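Local coordinates for protein beta-glucosidase (PDB 5M6G) that probably hydrolyses terminal, non-reducing beta-D-glucosyl residues to release beta-D-glucose, as a two-domain member of glycosyl hydrolase family 3, at residues R417-L422 and G552-L557; I495-E500 and V535-S540; A425-K430 and S490-I495; A408-Q413 and V569-F574. One frame throughout, in Å; residues are numbered along the deposited sequence.

Interaction 1: residues R417-L422 and G552-L557; sequences RNDGVL and GWNALL
N418, which pairs with A555 across two antiparallel strands, offers its OD1 to two backbone donors: G420 N and L422 N, each 3.0 Å from N418 OD1, arrive from opposite faces of the amide plane. The first of these bonds closes an Asx turn, by which the chain leaves strand 414-418 at one margin of the mixed sheet of the C-terminal domain. N418 ND2 in turn donates to L422 O, so the amide is held at both ends and its rotation is fixed. R417 and L556 form a hydrogen-bonded pair, L556 N lying 2.9 Å from R417 O with a weaker bond in return, while N418 and A555 form the non-hydrogen-bonded pair beside it.

Past the strand end, D419 N reaches N554 O at 2.9 Å. D419 and N554 meet obliquely, carboxylate and amide planes 56° apart, and D419 OD2 receives N554 ND2 at 2.6 Å from its syn side. D419 OD1 accepts V421 N in a second Asx turn. R417 NH1 is engaged by D551, and a water links it to W553 O. The methyl A555 CB meets V421 CG1 at 3.6 Å and L422 CD1 at 3.8 Å.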
loop_
_atom_site.group_PDB
_atom_site.type_symbol
_atom_site.label_atom_id
_atom_site.label_comp_id
_atom_site.label_asym_id
_atom_site.label_seq_id
_atom_site.Cartn_x
_atom_site.Cartn_y
_atom_site.Cartn_z
ATOM N N ARG A 417 20.346 -8.417 16.579
ATOM C CA ARG A 417 21.604 -8.763 17.226
ATOM C C ARG A 417 22.069 -7.547 18.002
ATOM O O ARG A 417 21.885 -6.414 17.550
ATOM C CB ARG A 417 22.696 -9.174 16.229
ATOM C CG ARG A 417 22.466 -10.517 15.545
ATOM C CD ARG A 417 22.915 -11.688 16.428
ATOM N NE ARG A 417 22.580 -12.964 15.809
ATOM C CZ ARG A 417 23.367 -13.595 14.947
ATOM N NH1 ARG A 417 24.537 -13.059 14.611
ATOM N NH2 ARG A 417 22.992 -14.752 14.417
ATOM N N ASN A 418 22.664 -7.786 19.167
ATOM C CA ASN A 418 23.222 -6.688 19.950
ATOM C C ASN A 418 24.192 -7.262 20.967
ATOM O O ASN A 418 23.771 -7.989 21.870
ATOM C CB ASN A 418 22.116 -5.909 20.652
ATOM C CG ASN A 418 22.650 -4.753 21.450
ATOM O OD1 ASN A 418 23.730 -4.237 21.159
ATOM N ND2 ASN A 418 21.900 -4.334 22.460
ATOM N N ASP A 419 25.475 -6.931 20.844
ATOM C CA ASP A 419 26.453 -7.387 21.825
ATOM C C ASP A 419 26.619 -6.413 22.979
ATOM O O ASP A 419 27.436 -6.659 23.869
ATOM C CB ASP A 419 27.804 -7.650 21.149
ATOM C CG ASP A 419 28.482 -6.382 20.658
ATOM O OD1 ASP A 419 27.896 -5.287 20.788
ATOM O OD2 ASP A 419 29.615 -6.484 20.128
ATOM N N GLY A 420 25.863 -5.321 22.988
ATOM C CA GLY A 420 25.978 -4.332 24.040
ATOM C C GLY A 420 26.222 -2.944 23.497
ATOM O O GLY A 420 26.080 -1.961 24.226
ATOM N N VAL A 421 26.595 -2.849 22.217
ATOM C CA VAL A 421 26.834 -1.544 21.616
ATOM C C VAL A 421 25.571 -0.690 21.663
ATOM O O VAL A 421 25.647 0.537 21.830
ATOM C CB VAL A 421 27.383 -1.704 20.180
ATOM C CG1 VAL A 421 26.419 -2.514 19.304
ATOM C CG2 VAL A 421 27.687 -0.339 19.560
ATOM N N LEU A 422 24.396 -1.314 21.573
ATOM C CA LEU A 422 23.141 -0.566 21.663
ATOM C C LEU A 422 22.540 -0.742 23.056
ATOM O O LEU A 422 22.679 -1.805 23.661
ATOM C CB LEU A 422 22.148 -1.024 20.580
ATOM C CG LEU A 422 22.524 -0.726 19.123
ATOM C CD1 LEU A 422 21.393 -1.138 18.166
ATOM C CD2 LEU A 422 22.865 0.741 18.936
ATOM N N GLY A 552 29.758 -10.840 12.176
ATOM C CA GLY A 552 30.726 -9.774 12.300
ATOM C C GLY A 552 30.158 -8.442 12.723
ATOM O O GLY A 552 30.926 -7.496 12.919
ATOM N N TRP A 553 28.841 -8.339 12.888
ATOM C CA TRP A 553 28.175 -7.084 13.206
ATOM C C TRP A 553 27.879 -7.021 14.698
ATOM O O TRP A 553 27.249 -7.927 15.248
ATOM C CB TRP A 553 26.874 -6.945 12.406
ATOM C CG TRP A 553 27.067 -7.072 10.926
ATOM C CD1 TRP A 553 28.246 -6.993 10.242
ATOM C CD2 TRP A 553 26.047 -7.305 9.944
ATOM N NE1 TRP A 553 28.023 -7.159 8.894
ATOM C CE2 TRP A 553 26.681 -7.349 8.684
ATOM C CE3 TRP A 553 24.658 -7.469 10.006
ATOM C CZ2 TRP A 553 25.973 -7.551 7.497
ATOM C CZ3 TRP A 553 23.956 -7.690 8.819
ATOM C CH2 TRP A 553 24.616 -7.725 7.586
ATOM N N ASN A 554 28.323 -5.946 15.353
ATOM C CA ASN A 554 28.069 -5.833 16.786
ATOM C C ASN A 554 26.587 -5.684 17.088
ATOM O O ASN A 554 26.119 -6.142 18.138
ATOM C CB ASN A 554 28.864 -4.665 17.361
ATOM C CG ASN A 554 30.344 -4.853 17.177
ATOM O OD1 ASN A 554 30.900 -4.495 16.140
ATOM N ND2 ASN A 554 30.990 -5.467 18.165
ATOM N N ALA A 555 25.838 -5.040 16.200
ATOM C CA ALA A 555 24.394 -4.995 16.339
ATOM C C ALA A 555 23.780 -4.993 14.955
ATOM O O ALA A 555 24.404 -4.557 13.985
ATOM C CB ALA A 555 23.911 -3.768 17.125
ATOM N N LEU A 556 22.557 -5.513 14.878
ATOM C CA LEU A 556 21.765 -5.512 13.657
ATOM C C LEU A 556 20.365 -5.046 14.016
ATOM O O LEU A 556 19.713 -5.647 14.878
ATOM C CB LEU A 556 21.721 -6.904 13.021
ATOM C CG LEU A 556 20.705 -6.986 11.881
ATOM C CD1 LEU A 556 21.112 -6.027 10.756
ATOM C CD2 LEU A 556 20.590 -8.400 11.379
ATOM N N LEU A 557 19.908 -3.979 13.360
ATOM C CA LEU A 557 18.573 -3.429 13.559
ATOM C C LEU A 557 17.887 -3.395 12.205
ATOM O O LEU A 557 18.437 -2.836 11.250
ATOM C CB LEU A 557 18.639 -2.026 14.170
ATOM C CG LEU A 557 17.300 -1.314 14.431
ATOM C CD1 LEU A 557 16.652 -1.854 15.708
ATOM C CD2 LEU A 557 17.510 0.193 14.509
HETATM O O HOH W 1 26.008 -10.573 15.488
#

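Interaction 2: residues I495-E500 and V535-S540; sequences IAVVGE and VVVTVS
I495-G499 and V535-V539 run parallel as neighbouring strands, their axes 4.5 Å apart at closest and inclined by 30°, and a ladder of five backbone bonds, from A496 N to V535 O at one end to E500 N to V539 O at the other, joins them. On one face I495, V497, V535 and V537 line up. I495 CG2 lies 3.9 Å from V537 CG2, the side chains side by side and pointing the same way, and V497 CG1, anti to its backbone N (chi1 -168°), touches V539 CG2 at 3.6 Å. On the other face V498 and V536 cross aslant, V498 CG2 4.0 Å from V536 CG1. G499 lets the strands stay this close, since a CB there would collide with V539 O.

Where the strands end, E500 CG packs on S540 CB at 3.9 Å and its carboxylate turns to R542, Y503 and G541 N. An alanine at E500 would probably leave the charge of R542 without this mate and uncover S540 CB.

The pair forms the two strands of a beta-alpha-beta unit inside the sheet: helix 518-528, the connection between them, covers A496, V498 and V536, whereas helix 465-472 packs on I495, V497 and V539.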
loop_
_atom_site.group_PDB
_atom_site.type_symbol
_atom_site.label_atom_id
_atom_site.label_comp_id
_atom_site.label_asym_id
_atom_site.label_seq_id
_atom_site.Cartn_x
_atom_site.Cartn_y
_atom_site.Cartn_z
ATOM N N ILE A 495 27.748 3.463 12.469
ATOM C CA ILE A 495 26.407 3.029 12.084
ATOM C C ILE A 495 26.358 2.958 10.566
ATOM O O ILE A 495 26.589 3.963 9.886
ATOM C CB ILE A 495 25.322 3.981 12.619
ATOM C CG1 ILE A 495 25.448 4.123 14.134
ATOM C CG2 ILE A 495 23.915 3.486 12.226
ATOM C CD1 ILE A 495 24.769 5.363 14.672
ATOM N N ALA A 496 26.034 1.782 10.034
ATOM C CA ALA A 496 25.970 1.562 8.595
ATOM C C ALA A 496 24.515 1.307 8.223
ATOM O O ALA A 496 23.966 0.249 8.538
ATOM C CB ALA A 496 26.858 0.390 8.178
ATOM N N VAL A 497 23.893 2.270 7.554
ATOM C CA VAL A 497 22.495 2.161 7.152
ATOM C C VAL A 497 22.502 1.720 5.696
ATOM O O VAL A 497 22.746 2.524 4.795
ATOM C CB VAL A 497 21.738 3.476 7.357
ATOM C CG1 VAL A 497 20.235 3.237 7.221
ATOM C CG2 VAL A 497 22.059 4.054 8.724
ATOM N N VAL A 498 22.219 0.435 5.470
ATOM C CA VAL A 498 22.360 -0.195 4.164
ATOM C C VAL A 498 20.998 -0.713 3.699
ATOM O O VAL A 498 19.968 -0.425 4.320
ATOM C CB VAL A 498 23.402 -1.330 4.231
ATOM C CG1 VAL A 498 24.786 -0.788 4.662
ATOM C CG2 VAL A 498 22.942 -2.407 5.194
ATOM N N GLY A 499 20.970 -1.467 2.594
ATOM C CA GLY A 499 19.766 -2.163 2.171
ATOM C C GLY A 499 19.355 -1.797 0.748
ATOM O O GLY A 499 20.198 -1.553 -0.122
ATOM N N GLU A 500 18.042 -1.771 0.519
ATOM C CA GLU A 500 17.524 -1.642 -0.833
ATOM C C GLU A 500 17.240 -0.188 -1.189
ATOM O O GLU A 500 17.068 0.665 -0.320
ATOM C CB GLU A 500 16.238 -2.454 -0.986
ATOM C CG GLU A 500 16.346 -3.889 -0.510
ATOM C CD GLU A 500 15.080 -4.679 -0.807
ATOM O OE1 GLU A 500 14.059 -4.471 -0.116
ATOM O OE2 GLU A 500 15.112 -5.487 -1.759
ATOM N N VAL A 535 27.219 -0.956 14.127
ATOM C CA VAL A 535 25.775 -1.157 14.146
ATOM C C VAL A 535 25.308 -1.159 12.702
ATOM O O VAL A 535 25.485 -0.165 11.987
ATOM C CB VAL A 535 25.071 -0.038 14.933
ATOM C CG1 VAL A 535 23.543 -0.202 14.877
ATOM C CG2 VAL A 535 25.573 0.016 16.377
ATOM N N VAL A 536 24.701 -2.250 12.262
ATOM C CA VAL A 536 24.173 -2.321 10.909
ATOM C C VAL A 536 22.663 -2.133 10.966
ATOM O O VAL A 536 21.972 -2.740 11.794
ATOM C CB VAL A 536 24.568 -3.640 10.220
ATOM C CG1 VAL A 536 23.855 -3.772 8.886
ATOM C CG2 VAL A 536 26.101 -3.678 10.028
ATOM N N VAL A 537 22.155 -1.271 10.099
ATOM C CA VAL A 537 20.737 -0.956 10.035
ATOM C C VAL A 537 20.270 -1.272 8.624
ATOM O O VAL A 537 20.782 -0.699 7.659
ATOM C CB VAL A 537 20.474 0.517 10.388
ATOM C CG1 VAL A 537 18.975 0.803 10.363
ATOM C CG2 VAL A 537 21.074 0.841 11.748
ATOM N N THR A 538 19.327 -2.208 8.493
ATOM C CA THR A 538 18.817 -2.562 7.175
ATOM C C THR A 538 17.581 -1.715 6.889
ATOM O O THR A 538 16.604 -1.749 7.645
ATOM C CB THR A 538 18.492 -4.058 7.046
ATOM O OG1 THR A 538 17.554 -4.463 8.054
ATOM C CG2 THR A 538 19.770 -4.904 7.141
ATOM N N VAL A 539 17.652 -0.925 5.829
ATOM C CA VAL A 539 16.487 -0.257 5.259
ATOM C C VAL A 539 16.114 -1.073 4.033
ATOM O O VAL A 539 16.823 -1.045 3.021
ATOM C CB VAL A 539 16.783 1.208 4.909
ATOM C CG1 VAL A 539 15.623 1.830 4.089
ATOM C CG2 VAL A 539 16.998 2.004 6.170
ATOM N N SER A 540 15.019 -1.825 4.126
ATOM C CA SER A 540 14.694 -2.794 3.088
ATOM C C SER A 540 13.214 -3.116 3.152
ATOM O O SER A 540 12.564 -2.911 4.176
ATOM C CB SER A 540 15.505 -4.082 3.259
ATOM O OG SER A 540 15.138 -4.747 4.459
#

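Interaction 3: residues A425-K430 and S490-I495; sequences AKDGGK and SYRAAI
R492 and K430 carry a mainly polar contact at the entrance to two neighbouring parallel strands, where the loop ahead of strand 431-434 wraps round the residues leading into strand 493-499. The backbones meet through R492 N, 2.9 Å from K430 O and nearly in line with that carbonyl. R492 NE donates to G429 O at 2.9 Å, from above the carbonyl plane, and R492 NH1 bonds weakly to A425 O. Over one face of the guanidinium lies D427 OD1, 3.1 Å from R492 NE, an ion pair to which no N-H is directed; R492 NH2 also reaches S476. A leucine in place of R492 would probably leave D427 without its charge partner and A425 O and G429 O without their guanidinium donors.

At the other end, a bend at chi3 (61°) sets K430 CE over the Y491 ring, 3.7 Å from its centroid, in a CH-pi contact. K430 NZ adds a cation-pi interaction over the same face and donates at 2.7 Å to S490 OG, also bonded to D488. D427 OD1 also accepts G429 N, the signature of an Asx turn, here shaping the loop that feeds a strand of the parallel part of an alpha/beta sheet.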
loop_
_atom_site.group_PDB
_atom_site.type_symbol
_atom_site.label_atom_id
_atom_site.label_comp_id
_atom_site.label_asym_id
_atom_site.label_seq_id
_atom_site.Cartn_x
_atom_site.Cartn_y
_atom_site.Cartn_z
ATOM N N ALA A 425 25.072 5.774 23.678
ATOM C CA ALA A 425 24.956 6.851 24.645
ATOM C C ALA A 425 24.796 8.187 23.938
ATOM O O ALA A 425 25.214 8.367 22.791
ATOM C CB ALA A 425 26.188 6.894 25.554
ATOM N N LYS A 426 24.160 9.123 24.629
ATOM C CA LYS A 426 24.276 10.542 24.298
ATOM C C LYS A 426 25.316 11.189 25.213
ATOM O O LYS A 426 25.013 12.061 26.030
ATOM C CB LYS A 426 22.919 11.231 24.422
ATOM C CG LYS A 426 21.756 10.495 23.768
ATOM C CD LYS A 426 20.433 11.090 24.226
ATOM C CE LYS A 426 19.253 10.219 23.832
ATOM N NZ LYS A 426 17.969 10.770 24.366
ATOM N N ASP A 427 26.564 10.724 25.092
ATOM C CA ASP A 427 27.623 11.145 26.004
ATOM C C ASP A 427 28.567 12.187 25.419
ATOM O O ASP A 427 29.276 12.849 26.185
ATOM C CB ASP A 427 28.451 9.936 26.470
ATOM C CG ASP A 427 29.084 9.164 25.313
ATOM O OD1 ASP A 427 29.133 9.699 24.180
ATOM O OD2 ASP A 427 29.539 8.015 25.539
ATOM N N GLY A 428 28.615 12.336 24.100
ATOM C CA GLY A 428 29.463 13.329 23.466
ATOM C C GLY A 428 30.591 12.783 22.606
ATOM O O GLY A 428 31.197 13.569 21.861
ATOM N N GLY A 429 30.918 11.489 22.664
ATOM C CA GLY A 429 31.980 10.961 21.818
ATOM C C GLY A 429 31.588 10.946 20.350
ATOM O O GLY A 429 30.417 10.842 20.000
ATOM N N LYS A 430 32.592 11.070 19.480
ATOM C CA LYS A 430 32.354 11.112 18.039
ATOM C C LYS A 430 31.649 9.846 17.560
ATOM O O LYS A 430 32.008 8.734 17.950
ATOM C CB LYS A 430 33.677 11.228 17.285
ATOM C CG LYS A 430 34.468 12.474 17.509
ATOM C CD LYS A 430 35.933 12.176 17.269
ATOM C CE LYS A 430 36.170 11.706 15.852
ATOM N NZ LYS A 430 37.620 11.803 15.515
ATOM N N SER A 490 39.240 6.352 16.324
ATOM C CA SER A 490 38.898 7.388 17.290
ATOM C C SER A 490 37.396 7.522 17.522
ATOM O O SER A 490 36.992 8.252 18.434
ATOM C CB SER A 490 39.465 8.740 16.842
ATOM O OG SER A 490 38.689 9.299 15.792
ATOM N N TYR A 491 36.564 6.853 16.724
ATOM C CA TYR A 491 35.115 6.945 16.858
ATOM C C TYR A 491 34.609 5.944 17.888
ATOM O O TYR A 491 35.163 4.852 18.041
ATOM C CB TYR A 491 34.443 6.706 15.500
ATOM C CG TYR A 491 34.632 7.875 14.557
ATOM C CD1 TYR A 491 35.786 8.000 13.784
ATOM C CD2 TYR A 491 33.663 8.865 14.460
ATOM C CE1 TYR A 491 35.956 9.082 12.933
ATOM C CE2 TYR A 491 33.824 9.939 13.622
ATOM C CZ TYR A 491 34.964 10.049 12.862
ATOM O OH TYR A 491 35.094 11.143 12.039
ATOM N N ARG A 492 33.546 6.315 18.602
ATOM C CA ARG A 492 33.046 5.411 19.626
ATOM C C ARG A 492 32.125 4.344 19.059
ATOM O O ARG A 492 31.995 3.274 19.664
ATOM C CB ARG A 492 32.344 6.184 20.740
ATOM C CG ARG A 492 31.003 6.743 20.383
ATOM C CD ARG A 492 30.328 7.286 21.624
ATOM N NE ARG A 492 29.508 8.454 21.335
ATOM C CZ ARG A 492 28.187 8.430 21.244
ATOM N NH1 ARG A 492 27.543 7.288 21.425
ATOM N NH2 ARG A 492 27.510 9.550 20.989
ATOM N N ALA A 493 31.506 4.598 17.908
ATOM C CA ALA A 493 30.685 3.595 17.238
ATOM C C ALA A 493 30.490 4.036 15.800
ATOM O O ALA A 493 30.594 5.222 15.481
ATOM C CB ALA A 493 29.330 3.402 17.922
ATOM N N ALA A 494 30.211 3.066 14.932
ATOM C CA ALA A 494 29.925 3.347 13.532
ATOM C C ALA A 494 28.596 2.705 13.166
ATOM O O ALA A 494 28.356 1.541 13.499
ATOM C CB ALA A 494 31.039 2.831 12.610
ATOM N N ILE A 495 27.748 3.463 12.469
ATOM C CA ILE A 495 26.407 3.029 12.084
ATOM C C ILE A 495 26.358 2.958 10.566
ATOM O O ILE A 495 26.589 3.963 9.886
ATOM C CB ILE A 495 25.322 3.981 12.619
ATOM C CG1 ILE A 495 25.448 4.123 14.134
ATOM C CG2 ILE A 495 23.915 3.486 12.226
ATOM C CD1 ILE A 495 24.769 5.363 14.672
#

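Interaction 4: residues A408-Q413 and V569-F574; sequences AVRESQ and VADVLF
The side chains of R410 and D571 cross at a slant, guanidinium and carboxylate planes 33° apart. R410 is extended from CG to NE, its CG packing 3.7 Å from D571 CB before the head group meets the acid. D571 OD2 lies at the guanidinium edge, close to its plane, and takes R410 NE at 2.5 Å, a length short enough to treat with caution; R410 NH2 adds a weak bond to the same oxygen. Seen from D571, NE comes from above the carboxylate plane. R406 also forms a salt bridge with D571 OD2, and two such positive neighbours would probably favour the ionised acid.

This pair flanks the packing of two helices, 399-412 and 567-573, whose segments approach to 8.4 Å between axes and are inclined by 45°. Q413, just past the first helix, and V572 on the second both touch L557 of strand 555-560, so the contact belongs to a helical layer over one face of the alpha/beta sheet.

Within the interface V409 crosses V569 obliquely, CG1 to CG2 3.9 Å, while V409 CG1 also comes 3.5 Å from V569 N. Q413 is bent at chi2 (-59°), which turns CD toward V569, and the two side chains cross at about a right angle. Q413 OE1 rests 3.7 Å from V569 CG2 and is hydrogen-bonded to S559, and Q413 CG touches V572 CG2 at 3.7 Å.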
loop_
_atom_site.group_PDB
_atom_site.type_symbol
_atom_site.label_atom_id
_atom_site.label_comp_id
_atom_site.label_asym_id
_atom_site.label_seq_id
_atom_site.Cartn_x
_atom_site.Cartn_y
_atom_site.Cartn_z
ATOM N N ALA A 408 5.145 4.991 14.769
ATOM C CA ALA A 408 5.131 3.762 13.979
ATOM C C ALA A 408 6.541 3.367 13.554
ATOM O O ALA A 408 6.883 2.178 13.552
ATOM C CB ALA A 408 4.227 3.930 12.756
ATOM N N VAL A 409 7.376 4.348 13.188
ATOM C CA VAL A 409 8.778 4.051 12.902
ATOM C C VAL A 409 9.420 3.352 14.093
ATOM O O VAL A 409 10.022 2.278 13.953
ATOM C CB VAL A 409 9.542 5.336 12.532
ATOM C CG1 VAL A 409 11.048 5.029 12.390
ATOM C CG2 VAL A 409 8.971 5.949 11.252
ATOM N N ARG A 410 9.285 3.946 15.285
ATOM C CA ARG A 410 9.846 3.371 16.509
ATOM C C ARG A 410 9.431 1.917 16.676
ATOM O O ARG A 410 10.270 1.023 16.831
ATOM C CB ARG A 410 9.377 4.157 17.737
ATOM C CG ARG A 410 10.022 5.475 17.971
ATOM C CD ARG A 410 9.255 6.227 19.047
ATOM N NE ARG A 410 9.551 7.652 18.996
ATOM C CZ ARG A 410 8.655 8.604 19.220
ATOM N NH1 ARG A 410 7.399 8.284 19.509
ATOM N NH2 ARG A 410 9.015 9.878 19.152
ATOM N N GLU A 411 8.122 1.674 16.670
ATOM C CA GLU A 411 7.616 0.351 16.993
ATOM C C GLU A 411 7.905 -0.664 15.895
ATOM O O GLU A 411 7.882 -1.867 16.167
ATOM C CB GLU A 411 6.112 0.434 17.281
ATOM C CG GLU A 411 5.788 1.274 18.521
ATOM C CD GLU A 411 4.306 1.259 18.890
ATOM O OE1 GLU A 411 3.638 0.225 18.672
ATOM O OE2 GLU A 411 3.815 2.288 19.402
ATOM N N SER A 412 8.192 -0.212 14.669
ATOM C CA SER A 412 8.453 -1.137 13.577
ATOM C C SER A 412 9.876 -1.679 13.596
ATOM O O SER A 412 10.139 -2.705 12.955
ATOM C CB SER A 412 8.181 -0.459 12.230
ATOM O OG SER A 412 9.147 0.540 11.938
ATOM N N GLN A 413 10.790 -1.024 14.322
ATOM C CA GLN A 413 12.180 -1.460 14.377
ATOM C C GLN A 413 12.297 -2.805 15.085
ATOM O O GLN A 413 11.728 -3.001 16.160
ATOM C CB GLN A 413 13.033 -0.416 15.102
ATOM C CG GLN A 413 12.881 0.997 14.546
ATOM C CD GLN A 413 13.265 1.080 13.083
ATOM O OE1 GLN A 413 14.445 1.140 12.750
ATOM N NE2 GLN A 413 12.268 1.066 12.200
ATOM N N VAL A 569 14.061 6.035 13.966
ATOM C CA VAL A 569 15.153 5.070 13.993
ATOM C C VAL A 569 16.145 5.427 15.089
ATOM O O VAL A 569 16.564 4.565 15.873
ATOM C CB VAL A 569 15.838 4.994 12.618
ATOM C CG1 VAL A 569 16.987 3.997 12.670
ATOM C CG2 VAL A 569 14.815 4.589 11.550
ATOM N N ALA A 570 16.543 6.703 15.151
ATOM C CA ALA A 570 17.448 7.145 16.207
ATOM C C ALA A 570 16.826 6.967 17.578
ATOM O O ALA A 570 17.542 6.703 18.547
ATOM C CB ALA A 570 17.839 8.609 16.002
ATOM N N ASP A 571 15.501 7.127 17.688
ATOM C CA ASP A 571 14.831 6.893 18.963
ATOM C C ASP A 571 15.179 5.520 19.526
ATOM O O ASP A 571 15.416 5.372 20.734
ATOM C CB ASP A 571 13.320 7.022 18.799
ATOM C CG ASP A 571 12.878 8.453 18.560
ATOM O OD1 ASP A 571 13.682 9.379 18.794
ATOM O OD2 ASP A 571 11.720 8.646 18.133
ATOM N N VAL A 572 15.231 4.506 18.662
ATOM C CA VAL A 572 15.551 3.155 19.113
ATOM C C VAL A 572 17.054 3.000 19.327
ATOM O O VAL A 572 17.494 2.460 20.349
ATOM C CB VAL A 572 15.005 2.130 18.103
ATOM C CG1 VAL A 572 15.426 0.720 18.475
ATOM C CG2 VAL A 572 13.484 2.239 18.025
ATOM N N LEU A 573 17.858 3.481 18.371
ATOM C CA LEU A 573 19.314 3.374 18.465
ATOM C C LEU A 573 19.853 3.954 19.769
ATOM O O LEU A 573 20.829 3.437 20.329
ATOM C CB LEU A 573 19.972 4.071 17.267
ATOM C CG LEU A 573 19.923 3.379 15.893
ATOM C CD1 LEU A 573 20.456 4.306 14.820
ATOM C CD2 LEU A 573 20.704 2.051 15.899
ATOM N N PHE A 574 19.238 5.027 20.267
ATOM C CA PHE A 574 19.727 5.726 21.453
ATOM C C PHE A 574 18.909 5.418 22.701
ATOM O O PHE A 574 19.083 6.086 23.725
ATOM C CB PHE A 574 19.771 7.236 21.191
ATOM C CG PHE A 574 20.878 7.630 20.262
ATOM C CD1 PHE A 574 20.699 7.582 18.893
ATOM C CD2 PHE A 574 22.126 7.973 20.757
ATOM C CE1 PHE A 574 21.727 7.907 18.030
ATOM C CE2 PHE A 574 23.158 8.302 19.904
ATOM C CZ PHE A 574 22.962 8.266 18.535
#

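Followed from the N terminus, these contacts illustrate how nested closures build an alpha/beta domain. Helix 399-412 opens interaction 4, and strand 414-418, directly after it, opens interaction 1. Inside the latter's loop, interaction 3 runs from 425-430 to 490-495; interaction 2 begins at I495, the residue both share, and closes at 535-540. Those two are in series, both nested within interaction 1, which closes at 552-557, and all three lie inside interaction 4, closed at 569-574; none cross. Interactions 1 and 2 tie strands of one sheet, V536 bonding to A555 and L557; interaction 3 ties a loop to the start of one strand, and interaction 4 joins helices against the sheet, L573 touching L422, V535 and L557.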